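Long-range contact in Vlm2 (Streptomyces tsusimaensis, PDB 6ECB), which is a non-ribosomal peptide synthetase involved in making the depsipeptide valinomycin, represented here by its thioesterase domain: residues 93-107 against 120-134. Numbering follows the deposited sequence. Where two conformers were deposited one is given.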
loop_
_atom_site.group_PDB
_atom_site.type_symbol
_atom_site.label_atom_id
_atom_site.label_comp_id
_atom_site.label_asym_id
_atom_site.label_seq_id
_atom_site.Cartn_x
_atom_site.Cartn_y
_atom_site.Cartn_z
ATOM N N CYS A 93 5.992 8.926 -6.879
ATOM C CA CYS A 93 6.488 7.843 -6.044
ATOM C C CYS A 93 7.844 7.346 -6.527
ATOM O O CYS A 93 8.713 6.997 -5.712
ATOM C CB CYS A 93 5.477 6.705 -6.018
ATOM S SG CYS A 93 3.980 7.086 -5.104
ATOM N N SER A 94 8.044 7.315 -7.845
ATOM C CA SER A 94 9.345 6.949 -8.401
ATOM C C SER A 94 10.416 7.926 -7.953
ATOM O O SER A 94 11.494 7.532 -7.481
ATOM C CB SER A 94 9.284 6.922 -9.935
ATOM O OG SER A 94 8.322 6.010 -10.419
ATOM N N ASP A 95 10.134 9.216 -8.096
ATOM C CA ASP A 95 11.083 10.229 -7.699
ATOM C C ASP A 95 11.443 10.101 -6.233
ATOM O O ASP A 95 12.599 10.282 -5.868
ATOM C CB ASP A 95 10.511 11.614 -7.962
ATOM C CG ASP A 95 10.488 11.970 -9.443
ATOM O OD1 ASP A 95 11.082 11.258 -10.283
ATOM O OD2 ASP A 95 9.869 12.996 -9.758
ATOM N N SER A 96 10.459 9.832 -5.375
ATOM C CA SER A 96 10.737 9.684 -3.949
ATOM C C SER A 96 11.492 8.380 -3.664
ATOM O O SER A 96 12.441 8.362 -2.866
ATOM C CB SER A 96 9.404 9.744 -3.182
ATOM O OG SER A 96 9.567 9.566 -1.788
ATOM N N ALA A 97 11.073 7.285 -4.275
ATOM C CA ALA A 97 11.714 6.000 -4.006
ATOM C C ALA A 97 13.151 5.987 -4.524
ATOM O O ALA A 97 14.009 5.298 -3.966
ATOM C CB ALA A 97 10.926 4.867 -4.652
ATOM N N ALA A 98 13.423 6.735 -5.587
ATOM C CA ALA A 98 14.747 6.717 -6.199
ATOM C C ALA A 98 15.848 7.122 -5.232
ATOM O O ALA A 98 16.988 6.706 -5.408
ATOM C CB ALA A 98 14.762 7.634 -7.423
ATOM N N GLY A 99 15.527 7.867 -4.181
ATOM C CA GLY A 99 16.534 8.222 -3.202
ATOM C C GLY A 99 17.159 7.044 -2.477
ATOM O O GLY A 99 18.306 7.145 -2.029
ATOM N N VAL A 100 16.441 5.918 -2.361
ATOM C CA VAL A 100 16.951 4.782 -1.601
ATOM C C VAL A 100 16.940 3.491 -2.414
ATOM O O VAL A 100 17.526 2.499 -1.988
ATOM C CB VAL A 100 16.164 4.580 -0.285
ATOM C CG1 VAL A 100 16.315 5.813 0.616
ATOM C CG2 VAL A 100 14.697 4.260 -0.554
ATOM N N ALA A 101 16.327 3.493 -3.593
ATOM C CA ALA A 101 16.073 2.243 -4.295
ATOM C C ALA A 101 17.302 1.808 -5.090
ATOM O O ALA A 101 18.187 2.604 -5.394
ATOM C CB ALA A 101 14.888 2.382 -5.245
ATOM N N GLY A 102 17.331 0.522 -5.435
ATOM C CA GLY A 102 18.462 -0.064 -6.130
ATOM C C GLY A 102 18.755 -1.423 -5.534
ATOM O O GLY A 102 17.885 -2.048 -4.923
ATOM N N ASP A 103 20.006 -1.831 -5.689
ATOM C CA ASP A 103 20.477 -3.122 -5.206
ATOM C C ASP A 103 20.091 -3.285 -3.739
ATOM O O ASP A 103 20.370 -2.414 -2.904
ATOM C CB ASP A 103 21.995 -3.174 -5.408
ATOM C CG ASP A 103 22.618 -4.584 -5.291
ATOM O OD1 ASP A 103 21.928 -5.581 -4.991
ATOM O OD2 ASP A 103 23.843 -4.673 -5.538
ATOM N N GLY A 104 19.441 -4.395 -3.438
ATOM C CA GLY A 104 19.114 -4.710 -2.065
ATOM C C GLY A 104 17.811 -4.120 -1.558
ATOM O O GLY A 104 17.529 -4.237 -0.357
ATOM N N VAL A 105 17.025 -3.463 -2.414
ATOM C CA VAL A 105 15.802 -2.781 -1.983
ATOM C C VAL A 105 14.651 -3.229 -2.869
ATOM O O VAL A 105 14.691 -3.040 -4.090
ATOM C CB VAL A 105 15.940 -1.249 -2.052
ATOM C CG1 VAL A 105 14.655 -0.586 -1.544
ATOM C CG2 VAL A 105 17.133 -0.806 -1.246
ATOM N N TYR A 106 13.622 -3.799 -2.255
ATOM C CA TYR A 106 12.394 -4.142 -2.943
ATOM C C TYR A 106 11.478 -2.935 -3.056
ATOM O O TYR A 106 11.499 -2.027 -2.216
ATOM C CB TYR A 106 11.619 -5.199 -2.178
ATOM C CG TYR A 106 12.259 -6.545 -2.070
ATOM C CD1 TYR A 106 12.045 -7.502 -3.045
ATOM C CD2 TYR A 106 13.052 -6.872 -0.976
ATOM C CE1 TYR A 106 12.606 -8.782 -2.939
ATOM C CE2 TYR A 106 13.622 -8.154 -0.844
ATOM C CZ TYR A 106 13.386 -9.096 -1.849
ATOM O OH TYR A 106 13.919 -10.352 -1.760
ATOM N N ILE A 107 10.605 -2.982 -4.058
ATOM C CA ILE A 107 9.424 -2.139 -4.108
ATOM C C ILE A 107 8.234 -3.023 -3.781
ATOM O O ILE A 107 8.144 -4.145 -4.283
ATOM C CB ILE A 107 9.229 -1.474 -5.486
ATOM C CG1 ILE A 107 10.519 -0.845 -6.037
ATOM C CG2 ILE A 107 8.135 -0.438 -5.390
ATOM C CD1 ILE A 107 11.220 0.166 -5.162
ATOM N N LEU A 120 6.082 1.985 -10.696
ATOM C CA LEU A 120 7.237 2.625 -10.060
ATOM C C LEU A 120 8.515 1.861 -10.387
ATOM O O LEU A 120 9.531 2.438 -10.821
ATOM C CB LEU A 120 6.993 2.645 -8.534
ATOM C CG LEU A 120 7.791 3.471 -7.584
ATOM C CD1 LEU A 120 7.058 3.392 -6.246
ATOM C CD2 LEU A 120 9.180 2.935 -7.544
ATOM N N ALA A 121 8.472 0.550 -10.199
ATOM C CA ALA A 121 9.625 -0.280 -10.533
ATOM C C ALA A 121 10.000 -0.152 -12.003
ATOM O O ALA A 121 11.193 -0.074 -12.335
ATOM C CB ALA A 121 9.342 -1.731 -10.163
ATOM N N THR A 122 9.013 -0.132 -12.912
ATOM C CA THR A 122 9.373 -0.016 -14.319
ATOM C C THR A 122 10.035 1.324 -14.585
ATOM O O THR A 122 11.004 1.403 -15.355
ATOM C CB THR A 122 8.180 -0.209 -15.276
ATOM O OG1 THR A 122 7.346 0.944 -15.274
ATOM C CG2 THR A 122 7.369 -1.407 -14.927
ATOM N N MET A 123 9.557 2.383 -13.923
ATOM C CA MET A 123 10.160 3.698 -14.106
ATOM C C MET A 123 11.591 3.745 -13.564
ATOM O O MET A 123 12.467 4.351 -14.188
ATOM C CB MET A 123 9.304 4.770 -13.428
ATOM C CG MET A 123 9.677 6.195 -13.743
ATOM S SD MET A 123 8.333 7.331 -13.263
ATOM C CE MET A 123 7.018 6.839 -14.351
ATOM N N LEU A 124 11.843 3.130 -12.408
ATOM C CA LEU A 124 13.209 3.084 -11.895
ATOM C C LEU A 124 14.124 2.351 -12.871
ATOM O O LEU A 124 15.232 2.804 -13.143
ATOM C CB LEU A 124 13.228 2.418 -10.520
ATOM C CG LEU A 124 12.554 3.235 -9.416
ATOM C CD1 LEU A 124 12.476 2.399 -8.150
ATOM C CD2 LEU A 124 13.277 4.545 -9.137
ATOM N N LEU A 125 13.674 1.211 -13.404
ATOM C CA LEU A 125 14.525 0.485 -14.342
ATOM C C LEU A 125 14.861 1.342 -15.556
ATOM O O LEU A 125 15.998 1.346 -16.039
ATOM C CB LEU A 125 13.830 -0.794 -14.787
ATOM C CG LEU A 125 13.621 -1.850 -13.712
ATOM C CD1 LEU A 125 12.728 -2.947 -14.272
ATOM C CD2 LEU A 125 14.910 -2.434 -13.274
ATOM N N ASP A 126 13.880 2.097 -16.047
ATOM C CA ASP A 126 14.110 2.960 -17.199
ATOM C C ASP A 126 15.145 4.031 -16.909
ATOM O O ASP A 126 15.790 4.532 -17.835
ATOM C CB ASP A 126 12.808 3.627 -17.624
ATOM C CG ASP A 126 11.846 2.680 -18.286
ATOM O OD1 ASP A 126 12.214 1.546 -18.629
ATOM O OD2 ASP A 126 10.692 3.087 -18.448
ATOM N N ARG A 127 15.297 4.419 -15.636
ATOM C CA ARG A 127 16.278 5.402 -15.224
ATOM C C ARG A 127 17.595 4.775 -14.776
ATOM O O ARG A 127 18.470 5.500 -14.296
ATOM C CB ARG A 127 15.752 6.256 -14.053
ATOM C CG ARG A 127 14.443 6.976 -14.290
ATOM C CD ARG A 127 13.907 7.584 -12.970
ATOM N NE ARG A 127 14.951 8.319 -12.249
ATOM C CZ ARG A 127 14.745 9.007 -11.124
ATOM N NH1 ARG A 127 13.525 9.068 -10.599
ATOM N NH2 ARG A 127 15.756 9.640 -10.531
ATOM N N GLY A 128 17.770 3.469 -14.926
ATOM C CA GLY A 128 19.043 2.861 -14.557
ATOM C C GLY A 128 19.158 2.519 -13.086
ATOM O O GLY A 128 20.265 2.516 -12.538
ATOM N N ILE A 129 18.030 2.282 -12.424
ATOM C CA ILE A 129 17.978 1.908 -11.009
ATOM C C ILE A 129 17.246 0.583 -10.928
ATOM O O ILE A 129 16.085 0.495 -11.344
ATOM C CB ILE A 129 17.254 2.969 -10.177
ATOM C CG1 ILE A 129 17.963 4.320 -10.344
ATOM C CG2 ILE A 129 17.142 2.537 -8.702
ATOM C CD1 ILE A 129 17.145 5.482 -9.751
ATOM N N ARG A 130 17.890 -0.431 -10.359
ATOM C CA ARG A 130 17.314 -1.772 -10.372
ATOM C C ARG A 130 16.971 -2.258 -8.970
ATOM O O ARG A 130 17.869 -2.690 -8.219
ATOM C CB ARG A 130 18.278 -2.746 -11.044
ATOM C CG ARG A 130 17.691 -4.145 -11.235
ATOM C CD ARG A 130 18.723 -5.103 -11.811
ATOM N NE ARG A 130 18.146 -6.435 -12.018
ATOM C CZ ARG A 130 17.460 -6.809 -13.100
ATOM N NH1 ARG A 130 17.274 -5.987 -14.134
ATOM N NH2 ARG A 130 16.974 -8.043 -13.158
ATOM N N PRO A 131 15.701 -2.226 -8.581
ATOM C CA PRO A 131 15.313 -2.807 -7.289
ATOM C C PRO A 131 15.583 -4.307 -7.281
ATOM O O PRO A 131 15.696 -4.961 -8.325
ATOM C CB PRO A 131 13.809 -2.514 -7.200
ATOM C CG PRO A 131 13.567 -1.386 -8.186
ATOM C CD PRO A 131 14.545 -1.692 -9.312
ATOM N N LYS A 132 15.650 -4.848 -6.066
ATOM C CA LYS A 132 15.845 -6.277 -5.871
ATOM C C LYS A 132 14.674 -7.100 -6.389
ATOM O O LYS A 132 14.875 -8.225 -6.855
ATOM C CB LYS A 132 16.058 -6.542 -4.385
ATOM C CG LYS A 132 16.437 -7.966 -4.046
ATOM C CD LYS A 132 16.842 -8.037 -2.586
ATOM C CE LYS A 132 17.024 -9.455 -2.141
ATOM N NZ LYS A 132 18.163 -10.028 -2.820
ATOM N N GLY A 133 13.463 -6.568 -6.321
ATOM C CA GLY A 133 12.275 -7.315 -6.695
ATOM C C GLY A 133 11.050 -6.476 -6.421
ATOM O O GLY A 133 11.128 -5.382 -5.845
ATOM N N LEU A 134 9.918 -7.002 -6.862
ATOM C CA LEU A 134 8.614 -6.403 -6.620
ATOM C C LEU A 134 7.806 -7.328 -5.726
ATOM O O LEU A 134 7.663 -8.515 -6.026
ATOM C CB LEU A 134 7.874 -6.166 -7.930
ATOM C CG LEU A 134 6.416 -5.726 -7.844
ATOM C CD1 LEU A 134 6.344 -4.294 -7.331
ATOM C CD2 LEU A 134 5.783 -5.794 -9.223
#
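I107 and L134 pair as parallel neighbours where adjoining strands begin to run side by side, a worked example of how the alpha/beta-hydrolase fold closes a beta-alpha-beta crossover: strand 105-110, helix 112-126, strand 134-137. Two backbone bonds set the register. I107 N reaches G133 O at 3.0 Å, nearly in line with the carbonyl, whereas K132 N meets V105 O at 2.8 Å from above the carbonyl plane.

Apolar packing fills the angle between strand and helix. With CG1 beside the backbone N (chi1 -47°), I107 lays CG1 against P131 CG and sends CD1 to L124 CD1, while CG2, anti to that N, faces the methyls of L120. L120 divides its branches between C93 CB and A97 CB, joining helix 112-126 to helix 86-97 (segment axes crossing at -62°); L124 carries the packing on to A98 CB and to A101 CB in the following loop.

Over one face of the Y106 ring, offset toward its rim, K132 CG lies 4.2 Å from the centroid, and CE continues to the hydroxyl, itself hydrogen-bonded to C293 O. Replacing Y106 with an alanine is likely to strip the K132 methylenes of the ring face they lie on and leave C293 O without its hydroxyl partner.

On the solvent-exposed side, D95 OD1 forms a 3.3 Å salt bridge with R127 NH1, carboxylate and guanidinium planes 77° apart.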